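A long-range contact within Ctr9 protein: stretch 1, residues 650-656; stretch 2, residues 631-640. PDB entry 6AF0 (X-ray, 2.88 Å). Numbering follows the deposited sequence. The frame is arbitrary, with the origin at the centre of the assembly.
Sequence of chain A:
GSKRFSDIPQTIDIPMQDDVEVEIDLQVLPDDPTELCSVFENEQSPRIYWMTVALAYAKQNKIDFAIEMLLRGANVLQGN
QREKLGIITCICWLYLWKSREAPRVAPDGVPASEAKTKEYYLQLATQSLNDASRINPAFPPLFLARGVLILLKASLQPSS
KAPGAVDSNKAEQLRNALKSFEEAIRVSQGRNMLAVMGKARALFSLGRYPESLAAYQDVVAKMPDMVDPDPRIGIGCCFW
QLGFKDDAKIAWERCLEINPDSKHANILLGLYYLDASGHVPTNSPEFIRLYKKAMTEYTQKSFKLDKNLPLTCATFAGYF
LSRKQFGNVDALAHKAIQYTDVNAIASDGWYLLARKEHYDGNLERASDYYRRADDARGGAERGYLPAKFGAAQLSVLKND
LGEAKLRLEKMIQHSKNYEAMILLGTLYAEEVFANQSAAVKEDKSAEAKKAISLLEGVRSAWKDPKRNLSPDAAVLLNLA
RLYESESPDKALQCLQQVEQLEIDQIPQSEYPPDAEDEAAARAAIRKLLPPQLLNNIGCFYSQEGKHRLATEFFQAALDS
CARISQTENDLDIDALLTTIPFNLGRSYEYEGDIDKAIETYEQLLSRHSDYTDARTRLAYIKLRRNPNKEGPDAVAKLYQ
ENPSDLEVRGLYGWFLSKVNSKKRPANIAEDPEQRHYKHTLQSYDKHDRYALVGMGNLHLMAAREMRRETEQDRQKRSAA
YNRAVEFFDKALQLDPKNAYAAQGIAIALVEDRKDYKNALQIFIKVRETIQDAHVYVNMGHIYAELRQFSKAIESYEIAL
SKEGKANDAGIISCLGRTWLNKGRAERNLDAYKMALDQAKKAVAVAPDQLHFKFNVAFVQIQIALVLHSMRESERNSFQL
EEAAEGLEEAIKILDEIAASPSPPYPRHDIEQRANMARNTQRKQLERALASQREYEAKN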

ATOM      1  N   GLY A 650      -7.367 -36.026 -14.137  1.00 88.36           N
ATOM      2  CA  GLY A 650      -5.993 -35.848 -14.605  1.00 84.74           C
ATOM      3  C   GLY A 650      -5.125 -37.052 -14.301  1.00 83.78           C
ATOM      4  O   GLY A 650      -4.382 -37.523 -15.172  1.00 81.79           O
ATOM      5  N   LEU A 651      -5.236 -37.552 -13.069  1.00 78.82           N
ATOM      6  CA  LEU A 651      -4.465 -38.706 -12.631  1.00 79.30           C
ATOM      7  C   LEU A 651      -4.749 -39.934 -13.498  1.00 75.77           C
ATOM      8  O   LEU A 651      -3.838 -40.652 -13.930  1.00 66.11           O
ATOM      9  CB  LEU A 651      -4.747 -39.027 -11.165  1.00 70.69           C
ATOM     10  CG  LEU A 651      -3.977 -40.269 -10.688  1.00 73.39           C
ATOM     11  CD1 LEU A 651      -2.470 -40.115 -10.843  1.00 70.30           C
ATOM     12  CD2 LEU A 651      -4.305 -40.600  -9.243  1.00 81.88           C
ATOM     13  N   TYR A 652      -6.027 -40.164 -13.743  1.00 78.83           N
ATOM     14  CA  TYR A 652      -6.440 -41.271 -14.594  1.00 84.69           C
ATOM     15  C   TYR A 652      -5.885 -41.113 -16.003  1.00 75.58           C
ATOM     16  O   TYR A 652      -5.407 -42.066 -16.589  1.00 69.04           O
ATOM     17  CB  TYR A 652      -7.972 -41.391 -14.642  1.00 89.78           C
ATOM     18  CG  TYR A 652      -8.459 -42.714 -15.221  1.00 86.27           C
ATOM     19  CD1 TYR A 652      -8.278 -43.909 -14.532  1.00 83.86           C
ATOM     20  CD2 TYR A 652      -9.098 -42.763 -16.461  1.00 89.99           C
ATOM     21  CE1 TYR A 652      -8.718 -45.113 -15.055  1.00 85.85           C
ATOM     22  CE2 TYR A 652      -9.531 -43.963 -17.001  1.00 86.64           C
ATOM     23  CZ  TYR A 652      -9.343 -45.135 -16.297  1.00 85.48           C
ATOM     24  OH  TYR A 652      -9.792 -46.325 -16.838  1.00 82.17           O
ATOM     25  N   GLY A 653      -5.955 -39.908 -16.542  1.00 72.16           N
ATOM     26  CA  GLY A 653      -5.356 -39.637 -17.836  1.00 79.26           C
ATOM     27  C   GLY A 653      -3.851 -39.868 -17.833  1.00 85.84           C
ATOM     28  O   GLY A 653      -3.293 -40.418 -18.789  1.00 89.93           O
ATOM     29  N   TRP A 654      -3.193 -39.443 -16.755  1.00 82.11           N
ATOM     30  CA  TRP A 654      -1.767 -39.663 -16.592  1.00 78.60           C
ATOM     31  C   TRP A 654      -1.457 -41.140 -16.620  1.00 78.33           C
ATOM     32  O   TRP A 654      -0.495 -41.559 -17.237  1.00 88.68           O
ATOM     33  CB  TRP A 654      -1.300 -39.100 -15.270  1.00 79.17           C
ATOM     34  CG  TRP A 654       0.135 -39.356 -14.971  1.00 74.93           C
ATOM     35  CD1 TRP A 654       1.200 -38.641 -15.412  1.00 75.43           C
ATOM     36  CD2 TRP A 654       0.656 -40.385 -14.135  1.00 74.98           C
ATOM     37  NE1 TRP A 654       2.361 -39.170 -14.913  1.00 86.25           N
ATOM     38  CE2 TRP A 654       2.057 -40.245 -14.123  1.00 77.57           C
ATOM     39  CE3 TRP A 654       0.075 -41.416 -13.398  1.00 78.81           C
ATOM     40  CZ2 TRP A 654       2.892 -41.093 -13.397  1.00 70.60           C
ATOM     41  CZ3 TRP A 654       0.912 -42.256 -12.661  1.00 77.96           C
ATOM     42  CH2 TRP A 654       2.301 -42.086 -12.672  1.00 75.67           C
ATOM     43  N   PHE A 655      -2.276 -41.910 -15.924  1.00 77.27           N
ATOM     44  CA  PHE A 655      -2.235 -43.370 -15.961  1.00 79.12           C
ATOM     45  C   PHE A 655      -2.388 -43.977 -17.350  1.00 77.52           C
ATOM     46  O   PHE A 655      -1.716 -44.945 -17.679  1.00 85.54           O
ATOM     47  CB  PHE A 655      -3.361 -43.905 -15.096  1.00 83.49           C
ATOM     48  CG  PHE A 655      -3.522 -45.390 -15.147  1.00 83.77           C
ATOM     49  CD1 PHE A 655      -2.424 -46.225 -15.039  1.00 85.47           C
ATOM     50  CD2 PHE A 655      -4.779 -45.956 -15.263  1.00 84.11           C
ATOM     51  CE1 PHE A 655      -2.577 -47.595 -15.069  1.00 85.29           C
ATOM     52  CE2 PHE A 655      -4.935 -47.327 -15.296  1.00 76.95           C
ATOM     53  CZ  PHE A 655      -3.837 -48.147 -15.192  1.00 78.40           C
ATOM     54  N   LEU A 656      -3.290 -43.424 -18.147  1.00 76.81           N
ATOM     55  CA  LEU A 656      -3.499 -43.904 -19.511  1.00 78.14           C
ATOM     56  C   LEU A 656      -2.317 -43.582 -20.397  1.00 79.34           C
ATOM     57  O   LEU A 656      -2.063 -44.294 -21.353  1.00 83.69           O
ATOM     58  CB  LEU A 656      -4.780 -43.320 -20.101  1.00 79.84           C
ATOM     59  CG  LEU A 656      -6.067 -43.715 -19.334  1.00 87.47           C
ATOM     60  CD1 LEU A 656      -7.332 -43.178 -19.992  1.00 84.49           C
ATOM     61  CD2 LEU A 656      -6.214 -45.222 -19.120  1.00 84.12           C
TER
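Stretch 2 631-640: GPDAVAKLYQ

Stretch 2 of Ctr9 packs against stretch 1 as one helix on another in a roughly antiparallel, largely apolar contact, built around a face-to-face stack of two tyrosine rings and without a single hydrogen bond between the two segments. Residues 631-640 are helical throughout, as are residues 650-656, and both helices run on beyond the segments at each end. Inside stretch 2 the i to i+4 backbone ladder is regular, from Val635 N to Gly631 O at 2.8 Å to Gln640 N to Ala636 O at 2.8 Å; in stretch 1 the matching bonds include Phe655 N to Leu651 O, also 2.8 Å. The helices meet mainly through side chains. Their N-to-C directions differ by 141° (signed crossing angle -141°), and the axes come no closer than 10.2 Å.

The order of the pairs reflects the opposed directions: going forward along stretch 1 means going back along stretch 2. Tyr652 CA lies 6.6 Å from Val635 CA, and one turn further along stretch 1, Phe655 CA lies 8.0 Å from Pro632 CA. The backbones are therefore nearer at the first pair than at the second, where the long phenylalanine side chain spans the wider gap.

Tyr652 is the hub, with 94 Å² covered by stretch 2, the largest share of any residue here. Its CA-to-CB bond points toward stretch 2, and with chi1 at -166° (t) the ring lies face to face with that of Tyr639, itself t at -173°. The two planes are only 9° apart and the centroids 4.1 Å apart; Tyr652 CG approaches Tyr639 CD2 to 3.7 Å. Tyr639 CB also sits over the face of the Tyr652 ring, 4.1 Å from its centroid and 23° off the normal, a CH-pi contact that extends the stack back to the root of the Tyr639 side chain. Val635 takes a different place, at the edge of the Tyr652 ring and near its plane, with Val635 CG1 3.8 Å from Tyr652 CD1. Ala636 adds a looser contact through its backbone, its CA 4.3 Å from Tyr652 CE1.

Val635 also points toward stretch 1 and is buried. Val635 CG1, which also meets Tyr652, lies 4.4 Å from Leu651 CG, so it reaches two successive residues of the facing helix. Towards the start of stretch 2, Phe655, chi1 174° (t), sets its ring tip against the proline ring: Phe655 CZ to Pro632 CB is 3.6 Å, although the CA-to-CB bond of Pro632 points sideways.

Tyr639, Val635 and Pro632, spaced by four and three residues, thus form a stripe along stretch 2 that meets Leu651, Tyr652 and Phe655. Asp633 points away, and Lys637 and Gln640 are out of reach, leaving these polar side chains outside the contact. In all, 364 Å² is buried, counting both sides.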

ATOM      1  N   GLY A 631      -2.289 -50.722  -7.929  1.00 87.37           N
ATOM      2  CA  GLY A 631      -2.357 -49.367  -8.446  1.00 85.72           C
ATOM      3  C   GLY A 631      -3.406 -49.199  -9.533  1.00 78.58           C
ATOM      4  O   GLY A 631      -4.358 -48.455  -9.359  1.00 77.22           O
ATOM      5  N   PRO A 632      -3.256 -49.908 -10.659  1.00 82.34           N
ATOM      6  CA  PRO A 632      -4.309 -49.805 -11.677  1.00 83.70           C
ATOM      7  C   PRO A 632      -5.669 -50.215 -11.140  1.00 87.74           C
ATOM      8  O   PRO A 632      -6.693 -49.682 -11.556  1.00 81.64           O
ATOM      9  CB  PRO A 632      -3.852 -50.785 -12.758  1.00 82.74           C
ATOM     10  CG  PRO A 632      -2.380 -50.889 -12.571  1.00 85.01           C
ATOM     11  CD  PRO A 632      -2.172 -50.811 -11.084  1.00 86.88           C
ATOM     12  N   ASP A 633      -5.670 -51.173 -10.217  1.00101.83           N
ATOM     13  CA  ASP A 633      -6.892 -51.537  -9.490  1.00109.80           C
ATOM     14  C   ASP A 633      -7.447 -50.283  -8.783  1.00105.81           C
ATOM     15  O   ASP A 633      -8.597 -49.871  -9.010  1.00 99.55           O
ATOM     16  CB  ASP A 633      -6.629 -52.680  -8.474  1.00106.32           C
ATOM     17  CG  ASP A 633      -6.233 -54.021  -9.146  1.00109.62           C
ATOM     18  OD1 ASP A 633      -5.776 -54.016 -10.311  1.00119.25           O
ATOM     19  OD2 ASP A 633      -6.365 -55.093  -8.504  1.00 95.94           O
ATOM     20  N   ALA A 634      -6.588 -49.668  -7.973  1.00 95.18           N
ATOM     21  CA  ALA A 634      -6.935 -48.518  -7.159  1.00 83.80           C
ATOM     22  C   ALA A 634      -7.413 -47.323  -7.951  1.00 81.46           C
ATOM     23  O   ALA A 634      -8.377 -46.688  -7.550  1.00 95.14           O
ATOM     24  CB  ALA A 634      -5.756 -48.120  -6.310  1.00 84.81           C
ATOM     25  N   VAL A 635      -6.756 -47.015  -9.065  1.00 81.79           N
ATOM     26  CA  VAL A 635      -7.132 -45.834  -9.872  1.00 81.39           C
ATOM     27  C   VAL A 635      -8.451 -46.067 -10.587  1.00 86.49           C
ATOM     28  O   VAL A 635      -9.266 -45.159 -10.697  1.00 96.80           O
ATOM     29  CB  VAL A 635      -6.124 -45.445 -10.984  1.00 78.81           C
ATOM     30  CG1 VAL A 635      -6.242 -43.970 -11.298  1.00 80.07           C
ATOM     31  CG2 VAL A 635      -4.700 -45.728 -10.607  1.00 81.08           C
ATOM     32  N   ALA A 636      -8.635 -47.273 -11.114  1.00 96.26           N
ATOM     33  CA  ALA A 636      -9.896 -47.651 -11.736  1.00101.04           C
ATOM     34  C   ALA A 636     -11.014 -47.389 -10.729  1.00104.53           C
ATOM     35  O   ALA A 636     -11.968 -46.642 -11.003  1.00 95.63           O
ATOM     36  CB  ALA A 636      -9.867 -49.119 -12.141  1.00102.63           C
ATOM     37  N   LYS A 637     -10.840 -47.980  -9.546  1.00110.31           N
ATOM     38  CA  LYS A 637     -11.797 -47.893  -8.447  1.00106.63           C
ATOM     39  C   LYS A 637     -12.116 -46.435  -8.145  1.00 98.52           C
ATOM     40  O   LYS A 637     -13.278 -46.079  -7.978  1.00105.17           O
ATOM     41  CB  LYS A 637     -11.232 -48.627  -7.220  1.00108.43           C
ATOM     42  CG  LYS A 637     -12.175 -48.758  -6.036  1.00119.12           C
ATOM     43  CD  LYS A 637     -11.574 -49.664  -4.953  1.00127.69           C
ATOM     44  CE  LYS A 637     -12.292 -49.589  -3.600  1.00129.99           C
ATOM     45  NZ  LYS A 637     -12.695 -48.207  -3.210  1.00132.83           N
ATOM     46  N   LEU A 638     -11.080 -45.594  -8.141  1.00 96.33           N
ATOM     47  CA  LEU A 638     -11.200 -44.147  -7.864  1.00 98.27           C
ATOM     48  C   LEU A 638     -11.868 -43.368  -8.976  1.00 99.37           C
ATOM     49  O   LEU A 638     -12.576 -42.401  -8.730  1.00104.82           O
ATOM     50  CB  LEU A 638      -9.821 -43.522  -7.673  1.00102.27           C
ATOM     51  CG  LEU A 638      -9.736 -42.334  -6.710  1.00110.88           C
ATOM     52  CD1 LEU A 638      -8.315 -41.850  -6.685  1.00109.13           C
ATOM     53  CD2 LEU A 638     -10.642 -41.158  -7.029  1.00113.38           C
ATOM     54  N   TYR A 639     -11.576 -43.760 -10.206  1.00102.56           N
ATOM     55  CA  TYR A 639     -12.253 -43.216 -11.360  1.00 96.49           C
ATOM     56  C   TYR A 639     -13.750 -43.578 -11.333  1.00100.29           C
ATOM     57  O   TYR A 639     -14.609 -42.722 -11.583  1.00 82.02           O
ATOM     58  CB  TYR A 639     -11.606 -43.754 -12.624  1.00 95.20           C
ATOM     59  CG  TYR A 639     -12.144 -43.102 -13.866  1.00 93.56           C
ATOM     60  CD1 TYR A 639     -12.927 -43.818 -14.783  1.00 98.55           C
ATOM     61  CD2 TYR A 639     -11.900 -41.773 -14.108  1.00 81.76           C
ATOM     62  CE1 TYR A 639     -13.430 -43.214 -15.924  1.00 91.55           C
ATOM     63  CE2 TYR A 639     -12.384 -41.167 -15.231  1.00 92.74           C
ATOM     64  CZ  TYR A 639     -13.150 -41.880 -16.145  1.00 96.50           C
ATOM     65  OH  TYR A 639     -13.634 -41.236 -17.269  1.00 99.57           O
ATOM     66  N   GLN A 640     -14.052 -44.841 -11.020  1.00105.89           N
ATOM     67  CA  GLN A 640     -15.439 -45.298 -10.941  1.00116.99           C
ATOM     68  C   GLN A 640     -16.096 -44.569  -9.781  1.00121.67           C
ATOM     69  O   GLN A 640     -16.951 -43.711 -10.002  1.00119.68           O
ATOM     70  CB  GLN A 640     -15.529 -46.837 -10.813  1.00120.71           C
ATOM     71  CG  GLN A 640     -16.879 -47.430 -10.372  1.00132.36           C
ATOM     72  CD  GLN A 640     -18.121 -46.725 -10.925  1.00143.54           C
ATOM     73  OE1 GLN A 640     -18.836 -46.056 -10.177  1.00147.78           O
ATOM     74  NE2 GLN A 640     -18.400 -46.897 -12.225  1.00142.94           N
TER